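Local coordinates for listeriolysin O (Listeria monocytogenes, PDB 4CDB), which perforates cholesterol-containing host membranes by binding them, changing conformation and inserting as an oligomeric beta-stranded pore, at residues K52-K55 against Y60-V63; D76-N81 against Q263-L268; P121-Q126 against E153-A158. All coordinates share one frame; numbering follows the deposited sequence.

Interaction 1 of 3, residues K52-K55 against Y60-V63; sequences KGYK and YIVV
Y54 and I61, a hydrogen-bonded pair of an antiparallel beta hairpin, send their side chains out on the same side of the sheet and lie alongside each other. Chi1 of Y54 is 61°, which sets CG between the backbone N and the carbonyl carbon and swings the phenol across the partner strand. One ring face thereby settles on I61: CB makes a CH-pi contact 4.0 Å from the ring centroid, displaced toward the rim, and I61 CG2 continues the contact to Y54 OH at 3.7 Å. V63 CG2 reaches the same ring obliquely, 4.0 Å from Y54 CE1.

On the other side of the sheet, Y60 lays its ring over the backbone of the opposite strand. The phenol extends anti to the backbone N (chi1 -170°), bringing the carbonyl Y54 O over one face, 3.4 Å from Y60 CD1. The ring runs on to G53, where no side chain stands in its path. Y60 and V62 also pack on Y402 of strand 391-402, so this face of the hairpin meets the end of that strand, which belongs to the four-stranded sheet, while K55 NZ forms a salt bridge with D378.

The backbone fixes the register. K52 pairs with V63 and Y54 with I61 through two hydrogen bonds each, the shortest from I61 N to Y54 O at 2.7 Å. Y54 O thus takes a strand bond while lying above the Y60 ring. At the far end of that ring, one water bridges the strands, hydrogen-bonded to G53 O at 2.7 Å and to Y60 OH at 3.1 Å.

Interaction 2 of 3, residues D76-N81 against Q263-L268; sequences DIQVVN and QVYLKL. With NA (sodium ion), chain N.
Q78 and Y265 are joined by a sodium ion rather than by any direct hydrogen bond between their segments. The ion lies beside the central antiparallel sheet of the cytolysin fold, between strand 262-270 and the short, weakly bonded strand 77-78. Q78 OE1 binds it at 2.9 Å and Y265 OH at 2.5 Å; a water and the carbonyl oxygen of F183 are its other ligands. F183 ends helix 176-183, in a range thought to become a membrane-spanning strand in the pore; here the ion links it to the sheet.

The sodium sits at the edge of the Y265 ring, in its plane, whereas the Q78 amide stands almost perpendicular to that ring (89°). Q78 bends back at chi2 (-57°), curling its amide round to the metal. Q263 lies extended beside them. K214 NZ hydrogen-bonds both Q78 OE1 and Q263 OE1, probably drawing more negative charge onto these oxygens.

Two waters complete the bridge. One hydrogen-bonds Q78 OE1 at 2.7 Å and accepts from V79 N and, at 3.2 Å, from Q263 NE2. The other hydrogen-bonds V79 O at 2.7 Å and Y265 OH at 2.8 Å.

Interaction 3 of 3, residues P121-Q126 against E153-A158; sequences PGMTNQ and EKYAQA
T124 OG1, on the residue whose methyl meets the phenol of Y155, accepts two backbone N-H groups: that of D127 and, weakly at 3.3 Å, that of Q126 N. These bonds curl the chain back beyond the part that Y155 touches. T124 CG2 lies 3.9 Å from Y155 OH.

Across the contact Y155 does most of the work. Its ring lies along the backbone from G122 to T124, with one face under M123: M123 CA makes a CH-pi contact 3.8 Å from the ring centroid, displaced toward the rim. The carbonyl carbon of G122 covers the same face. G122 has a positive phi (97°) and no side chain, so the ring can come close to its peptide, and G122 O approaches Y155 CE1 to 3.2 Å. K154 CB, from the neighbouring residue in the chain, packs on the opposite face, so the phenol is sandwiched between K154 CB of its own segment and the backbone of G122 and M123.

The M123 side chain crosses Y155 at about a right angle. M123 CG touches Y155 CD2 at 3.6 Å, and the sulfur, SD, stands obliquely 5.4 Å from the ring centroid. M123 also packs against W151 of helix 137-152, whose NE1 hydrogen-bonds P121 O. At the protein surface, the turn between strands 114-118 and 129-132 is thus joined to the loop after that helix by a CH-pi and Met-aromatic contact, with a weakly closed ST turn at T124.

Overall arrangement
The centres of the three contacts lie nearly in line. Interaction 2 is the most central, about 11 Å from the chain centre, while interactions 1 and 3 lie on opposite sides of that centre, 62 Å apart between their own centres. Interaction 2 is 35 Å from interaction 1 and 30 Å from interaction 3, centre to centre, and its nearest atoms stay about 18 Å from either. Strand 59-74 of interaction 1 is followed in sequence by strand 77-78 of interaction 2, whose two segments enclose those of interaction 3 along the chain. Sodium belongs to interaction 2 itself; another ion lies about 5 Å from the V62 side chain of interaction 1.

Interaction 1 of 3, residues K52-K55 against Y60-V63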
loop_
_atom_site.group_PDB
_atom_site.type_symbol
_atom_site.label_atom_id
_atom_site.label_comp_id
_atom_site.label_asym_id
_atom_site.label_seq_id
_atom_site.Cartn_x
_atom_site.Cartn_y
_atom_site.Cartn_z
ATOM N N LYS A 52 18.478 -17.156 -0.282
ATOM C CA LYS A 52 18.728 -18.307 0.577
ATOM C C LYS A 52 17.565 -19.292 0.589
ATOM O O LYS A 52 16.401 -18.908 0.446
ATOM C CB LYS A 52 19.075 -17.871 2.004
ATOM C CG LYS A 52 17.887 -17.439 2.847
ATOM C CD LYS A 52 18.293 -17.275 4.306
ATOM C CE LYS A 52 17.081 -17.055 5.200
ATOM N NZ LYS A 52 17.444 -16.969 6.645
ATOM N N GLY A 53 17.897 -20.567 0.751
ATOM C CA GLY A 53 16.897 -21.612 0.841
ATOM C C GLY A 53 17.114 -22.455 2.081
ATOM O O GLY A 53 18.251 -22.778 2.430
ATOM N N TYR A 54 16.024 -22.811 2.752
ATOM C CA TYR A 54 16.109 -23.617 3.964
ATOM C C TYR A 54 14.862 -24.471 4.159
ATOM O O TYR A 54 13.826 -24.228 3.541
ATOM C CB TYR A 54 16.334 -22.726 5.187
ATOM C CG TYR A 54 15.231 -21.721 5.434
ATOM C CD1 TYR A 54 15.242 -20.483 4.808
ATOM C CD2 TYR A 54 14.183 -22.010 6.299
ATOM C CE1 TYR A 54 14.238 -19.561 5.032
ATOM C CE2 TYR A 54 13.175 -21.094 6.529
ATOM C CZ TYR A 54 13.208 -19.871 5.894
ATOM O OH TYR A 54 12.207 -18.955 6.120
ATOM N N LYS A 55 14.968 -25.470 5.030
ATOM C CA LYS A 55 13.861 -26.384 5.282
ATOM C C LYS A 55 13.170 -26.054 6.600
ATOM O O LYS A 55 13.828 -25.791 7.606
ATOM C CB LYS A 55 14.363 -27.829 5.307
ATOM C CG LYS A 55 13.259 -28.872 5.284
ATOM C CD LYS A 55 13.833 -30.280 5.262
ATOM C CE LYS A 55 13.123 -31.150 4.237
ATOM N NZ LYS A 55 11.647 -31.137 4.429
ATOM N N TYR A 60 10.000 -26.524 2.028
ATOM C CA TYR A 60 11.297 -25.908 1.775
ATOM C C TYR A 60 11.059 -24.468 1.344
ATOM O O TYR A 60 10.300 -24.214 0.403
ATOM C CB TYR A 60 12.058 -26.660 0.685
ATOM C CG TYR A 60 13.497 -26.219 0.539
ATOM C CD1 TYR A 60 14.489 -26.756 1.347
ATOM C CD2 TYR A 60 13.864 -25.266 -0.404
ATOM C CE1 TYR A 60 15.806 -26.359 1.223
ATOM C CE2 TYR A 60 15.180 -24.863 -0.538
ATOM C CZ TYR A 60 16.147 -25.414 0.279
ATOM O OH TYR A 60 17.460 -25.017 0.152
ATOM N N ILE A 61 11.702 -23.528 2.031
ATOM C CA ILE A 61 11.451 -22.109 1.798
ATOM C C ILE A 61 12.603 -21.424 1.066
ATOM O O ILE A 61 13.757 -21.485 1.501
ATOM C CB ILE A 61 11.188 -21.355 3.121
ATOM C CG1 ILE A 61 10.080 -22.042 3.921
ATOM C CG2 ILE A 61 10.826 -19.901 2.840
ATOM C CD1 ILE A 61 8.732 -22.041 3.230
ATOM N N VAL A 62 12.281 -20.769 -0.046
ATOM C CA VAL A 62 13.258 -19.973 -0.777
ATOM C C VAL A 62 12.949 -18.482 -0.605
ATOM O O VAL A 62 11.848 -18.029 -0.915
ATOM C CB VAL A 62 13.273 -20.335 -2.281
ATOM C CG1 VAL A 62 14.274 -19.466 -3.016
ATOM C CG2 VAL A 62 13.603 -21.815 -2.479
ATOM N N VAL A 63 13.917 -17.724 -0.098
ATOM C CA VAL A 63 13.714 -16.297 0.139
ATOM C C VAL A 63 14.595 -15.446 -0.771
ATOM O O VAL A 63 15.823 -15.546 -0.727
ATOM C CB VAL A 63 13.997 -15.919 1.611
ATOM C CG1 VAL A 63 13.822 -14.420 1.819
ATOM C CG2 VAL A 63 13.089 -16.706 2.548
HETATM O O HOH W 1 20.154 -23.492 0.640
#

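Interaction 2 of 3, residues D76-N81 against Q263-L268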
loop_
_atom_site.group_PDB
_atom_site.type_symbol
_atom_site.label_atom_id
_atom_site.label_comp_id
_atom_site.label_asym_id
_atom_site.label_seq_id
_atom_site.Cartn_x
_atom_site.Cartn_y
_atom_site.Cartn_z
ATOM N N ASP A 76 -0.937 16.513 -3.018
ATOM C CA ASP A 76 -1.860 16.387 -1.896
ATOM C C ASP A 76 -1.116 16.113 -0.593
ATOM O O ASP A 76 -0.484 15.068 -0.440
ATOM C CB ASP A 76 -2.864 15.263 -2.150
ATOM C CG ASP A 76 -3.721 15.513 -3.371
ATOM O OD1 ASP A 76 -4.220 16.648 -3.528
ATOM O OD2 ASP A 76 -3.895 14.574 -4.175
ATOM N N ILE A 77 -1.203 17.048 0.349
ATOM C CA ILE A 77 -0.569 16.875 1.650
ATOM C C ILE A 77 -1.494 16.077 2.559
ATOM O O ILE A 77 -2.684 16.379 2.658
ATOM C CB ILE A 77 -0.272 18.228 2.326
ATOM C CG1 ILE A 77 0.237 19.245 1.301
ATOM C CG2 ILE A 77 0.711 18.044 3.483
ATOM C CD1 ILE A 77 1.543 18.866 0.646
ATOM N N GLN A 78 -0.944 15.065 3.223
ATOM C CA GLN A 78 -1.714 14.228 4.139
ATOM C C GLN A 78 -1.926 14.918 5.485
ATOM O O GLN A 78 -1.166 15.812 5.861
ATOM C CB GLN A 78 -1.018 12.880 4.335
ATOM C CG GLN A 78 -0.886 12.075 3.053
ATOM C CD GLN A 78 -2.225 11.822 2.396
ATOM O OE1 GLN A 78 -3.118 11.231 3.000
ATOM N NE2 GLN A 78 -2.381 12.292 1.162
ATOM N N VAL A 79 -2.959 14.498 6.209
ATOM C CA VAL A 79 -3.279 15.094 7.499
ATOM C C VAL A 79 -3.141 14.080 8.632
ATOM O O VAL A 79 -3.708 12.988 8.564
ATOM C CB VAL A 79 -4.722 15.649 7.518
ATOM C CG1 VAL A 79 -5.062 16.179 8.898
ATOM C CG2 VAL A 79 -4.901 16.735 6.467
ATOM N N VAL A 80 -2.385 14.434 9.667
ATOM C CA VAL A 80 -2.346 13.622 10.876
ATOM C C VAL A 80 -3.617 13.899 11.671
ATOM O O VAL A 80 -3.829 15.016 12.140
ATOM C CB VAL A 80 -1.103 13.930 11.731
ATOM C CG1 VAL A 80 -1.130 13.125 13.026
ATOM C CG2 VAL A 80 0.165 13.637 10.944
ATOM N N ASN A 81 -4.460 12.879 11.808
ATOM C CA ASN A 81 -5.809 13.042 12.351
ATOM C C ASN A 81 -5.882 13.727 13.715
ATOM O O ASN A 81 -6.790 14.518 13.972
ATOM C CB ASN A 81 -6.534 11.695 12.400
ATOM C CG ASN A 81 -7.892 11.791 13.068
ATOM O OD1 ASN A 81 -8.059 11.389 14.219
ATOM N ND2 ASN A 81 -8.869 12.330 12.348
ATOM N N GLN A 263 -11.838 8.824 6.085
ATOM C CA GLN A 263 -10.679 8.074 5.613
ATOM C C GLN A 263 -10.516 6.747 6.342
ATOM O O GLN A 263 -10.603 6.684 7.569
ATOM C CB GLN A 263 -9.398 8.902 5.742
ATOM C CG GLN A 263 -8.167 8.219 5.149
ATOM C CD GLN A 263 -6.943 9.114 5.131
ATOM O OE1 GLN A 263 -6.017 8.901 4.349
ATOM N NE2 GLN A 263 -6.928 10.117 6.003
ATOM N N VAL A 264 -10.278 5.690 5.572
ATOM C CA VAL A 264 -10.058 4.363 6.128
ATOM C C VAL A 264 -8.667 3.867 5.754
ATOM O O VAL A 264 -8.338 3.764 4.573
ATOM C CB VAL A 264 -11.099 3.357 5.601
ATOM C CG1 VAL A 264 -10.865 1.987 6.210
ATOM C CG2 VAL A 264 -12.505 3.842 5.905
ATOM N N TYR A 265 -7.847 3.582 6.761
ATOM C CA TYR A 265 -6.549 2.959 6.532
ATOM C C TYR A 265 -6.663 1.461 6.786
ATOM O O TYR A 265 -7.268 1.041 7.774
ATOM C CB TYR A 265 -5.476 3.567 7.435
ATOM C CG TYR A 265 -4.996 4.935 7.002
ATOM C CD1 TYR A 265 -4.020 5.073 6.024
ATOM C CD2 TYR A 265 -5.508 6.087 7.584
ATOM C CE1 TYR A 265 -3.573 6.323 5.629
ATOM C CE2 TYR A 265 -5.069 7.340 7.197
ATOM C CZ TYR A 265 -4.103 7.453 6.220
ATOM O OH TYR A 265 -3.669 8.702 5.838
ATOM N N LEU A 266 -6.084 0.660 5.898
ATOM C CA LEU A 266 -6.193 -0.792 5.997
ATOM C C LEU A 266 -4.836 -1.477 6.062
ATOM O O LEU A 266 -3.885 -1.063 5.396
ATOM C CB LEU A 266 -6.984 -1.353 4.814
ATOM C CG LEU A 266 -8.467 -0.993 4.747
ATOM C CD1 LEU A 266 -9.094 -1.572 3.492
ATOM C CD2 LEU A 266 -9.186 -1.490 5.986
ATOM N N LYS A 267 -4.759 -2.528 6.871
ATOM C CA LYS A 267 -3.578 -3.377 6.936
ATOM C C LYS A 267 -3.984 -4.820 6.658
ATOM O O LYS A 267 -4.447 -5.528 7.553
ATOM C CB LYS A 267 -2.915 -3.268 8.310
ATOM C CG LYS A 267 -1.699 -4.163 8.512
ATOM C CD LYS A 267 -1.839 -4.949 9.804
ATOM C CE LYS A 267 -0.490 -5.284 10.411
ATOM N NZ LYS A 267 -0.646 -5.927 11.745
ATOM N N LEU A 268 -3.831 -5.243 5.408
ATOM C CA LEU A 268 -4.133 -6.617 5.017
ATOM C C LEU A 268 -2.894 -7.481 5.234
ATOM O O LEU A 268 -1.788 -7.074 4.887
ATOM C CB LEU A 268 -4.567 -6.674 3.550
ATOM C CG LEU A 268 -6.054 -6.516 3.209
ATOM C CD1 LEU A 268 -6.713 -5.399 4.005
ATOM C CD2 LEU A 268 -6.219 -6.267 1.718
HETATM NA NA NA N . -1.859 8.816 4.108
HETATM O O HOH W 2 -4.398 11.941 5.218
HETATM O O HOH W 3 -3.706 10.374 8.108
HETATM O O HOH W 4 -2.819 8.668 1.725
#

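Interaction 3 of 3, residues P121-Q126 against E153-A158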
loop_
_atom_site.group_PDB
_atom_site.type_symbol
_atom_site.label_atom_id
_atom_site.label_comp_id
_atom_site.label_asym_id
_atom_site.label_seq_id
_atom_site.Cartn_x
_atom_site.Cartn_y
_atom_site.Cartn_z
ATOM N N PRO A 121 -22.561 20.052 -4.797
ATOM C CA PRO A 121 -23.320 20.097 -6.053
ATOM C C PRO A 121 -24.568 20.978 -6.004
ATOM O O PRO A 121 -25.256 21.033 -4.984
ATOM C CB PRO A 121 -23.723 18.634 -6.264
ATOM C CG PRO A 121 -23.762 18.057 -4.892
ATOM C CD PRO A 121 -22.638 18.726 -4.157
ATOM N N GLY A 122 -24.846 21.663 -7.109
ATOM C CA GLY A 122 -26.092 22.391 -7.269
ATOM C C GLY A 122 -26.049 23.875 -6.950
ATOM O O GLY A 122 -26.910 24.631 -7.404
ATOM N N MET A 123 -25.052 24.296 -6.175
ATOM C CA MET A 123 -24.978 25.679 -5.707
ATOM C C MET A 123 -24.631 26.658 -6.830
ATOM O O MET A 123 -23.909 26.317 -7.766
ATOM C CB MET A 123 -23.970 25.805 -4.560
ATOM C CG MET A 123 -24.153 24.757 -3.472
ATOM S SD MET A 123 -23.091 25.008 -2.035
ATOM C CE MET A 123 -23.870 26.456 -1.315
ATOM N N THR A 124 -25.158 27.874 -6.733
ATOM C CA THR A 124 -24.877 28.909 -7.721
ATOM C C THR A 124 -23.506 29.518 -7.454
ATOM O O THR A 124 -22.927 29.318 -6.385
ATOM C CB THR A 124 -25.931 30.034 -7.695
ATOM O OG1 THR A 124 -25.819 30.771 -6.472
ATOM C CG2 THR A 124 -27.339 29.463 -7.820
ATOM N N ASN A 125 -22.993 30.273 -8.421
ATOM C CA ASN A 125 -21.698 30.930 -8.269
ATOM C C ASN A 125 -21.724 32.074 -7.255
ATOM O O ASN A 125 -20.709 32.723 -7.007
ATOM C CB ASN A 125 -21.162 31.400 -9.626
ATOM C CG ASN A 125 -20.446 30.293 -10.383
ATOM O OD1 ASN A 125 -19.558 29.633 -9.842
ATOM N ND2 ASN A 125 -20.838 30.077 -11.634
ATOM N N GLN A 126 -22.892 32.306 -6.666
ATOM C CA GLN A 126 -23.030 33.279 -5.593
ATOM C C GLN A 126 -23.258 32.575 -4.256
ATOM O O GLN A 126 -22.881 33.091 -3.204
ATOM C CB GLN A 126 -24.183 34.245 -5.884
ATOM C CG GLN A 126 -23.991 35.109 -7.128
ATOM C CD GLN A 126 -24.258 34.361 -8.425
ATOM O OE1 GLN A 126 -25.102 33.464 -8.479
ATOM N NE2 GLN A 126 -23.538 34.731 -9.478
ATOM N N GLU A 153 -29.635 23.229 3.330
ATOM C CA GLU A 153 -30.924 23.902 3.461
ATOM C C GLU A 153 -31.487 24.431 2.141
ATOM O O GLU A 153 -32.537 25.072 2.126
ATOM C CB GLU A 153 -30.825 25.045 4.477
ATOM C CG GLU A 153 -30.512 24.596 5.898
ATOM C CD GLU A 153 -30.344 25.760 6.860
ATOM O OE1 GLU A 153 -30.489 26.924 6.428
ATOM O OE2 GLU A 153 -30.067 25.510 8.052
ATOM N N LYS A 154 -30.793 24.167 1.038
ATOM C CA LYS A 154 -31.250 24.630 -0.270
ATOM C C LYS A 154 -31.146 23.559 -1.349
ATOM O O LYS A 154 -32.007 23.465 -2.224
ATOM C CB LYS A 154 -30.465 25.865 -0.723
ATOM C CG LYS A 154 -30.899 27.175 -0.095
ATOM C CD LYS A 154 -30.398 28.351 -0.924
ATOM C CE LYS A 154 -30.473 29.658 -0.152
ATOM N NZ LYS A 154 -29.880 30.783 -0.929
ATOM N N TYR A 155 -30.087 22.758 -1.293
ATOM C CA TYR A 155 -29.784 21.835 -2.379
ATOM C C TYR A 155 -29.798 20.370 -1.956
ATOM O O TYR A 155 -29.849 19.480 -2.804
ATOM C CB TYR A 155 -28.432 22.189 -3.013
ATOM C CG TYR A 155 -28.315 23.644 -3.406
ATOM C CD1 TYR A 155 -28.856 24.106 -4.599
ATOM C CD2 TYR A 155 -27.681 24.558 -2.575
ATOM C CE1 TYR A 155 -28.760 25.440 -4.956
ATOM C CE2 TYR A 155 -27.580 25.893 -2.925
ATOM C CZ TYR A 155 -28.121 26.328 -4.116
ATOM O OH TYR A 155 -28.022 27.655 -4.467
ATOM N N ALA A 156 -29.756 20.125 -0.650
ATOM C CA ALA A 156 -29.677 18.762 -0.128
ATOM C C ALA A 156 -30.821 17.876 -0.612
ATOM O O ALA A 156 -30.609 16.723 -0.984
ATOM C CB ALA A 156 -29.630 18.780 1.391
ATOM N N GLN A 157 -32.032 18.424 -0.611
ATOM C CA GLN A 157 -33.203 17.677 -1.056
ATOM C C GLN A 157 -33.157 17.371 -2.552
ATOM O O GLN A 157 -33.691 16.360 -3.003
ATOM C CB GLN A 157 -34.489 18.424 -0.694
ATOM C CG GLN A 157 -34.772 18.482 0.804
ATOM C CD GLN A 157 -35.213 17.144 1.380
ATOM O OE1 GLN A 157 -35.464 16.185 0.648
ATOM N NE2 GLN A 157 -35.314 17.079 2.704
ATOM N N ALA A 158 -32.507 18.242 -3.316
ATOM C CA ALA A 158 -32.395 18.048 -4.759
ATOM C C ALA A 158 -31.289 17.061 -5.120
ATOM O O ALA A 158 -31.168 16.650 -6.273
ATOM C CB ALA A 158 -32.165 19.375 -5.453
#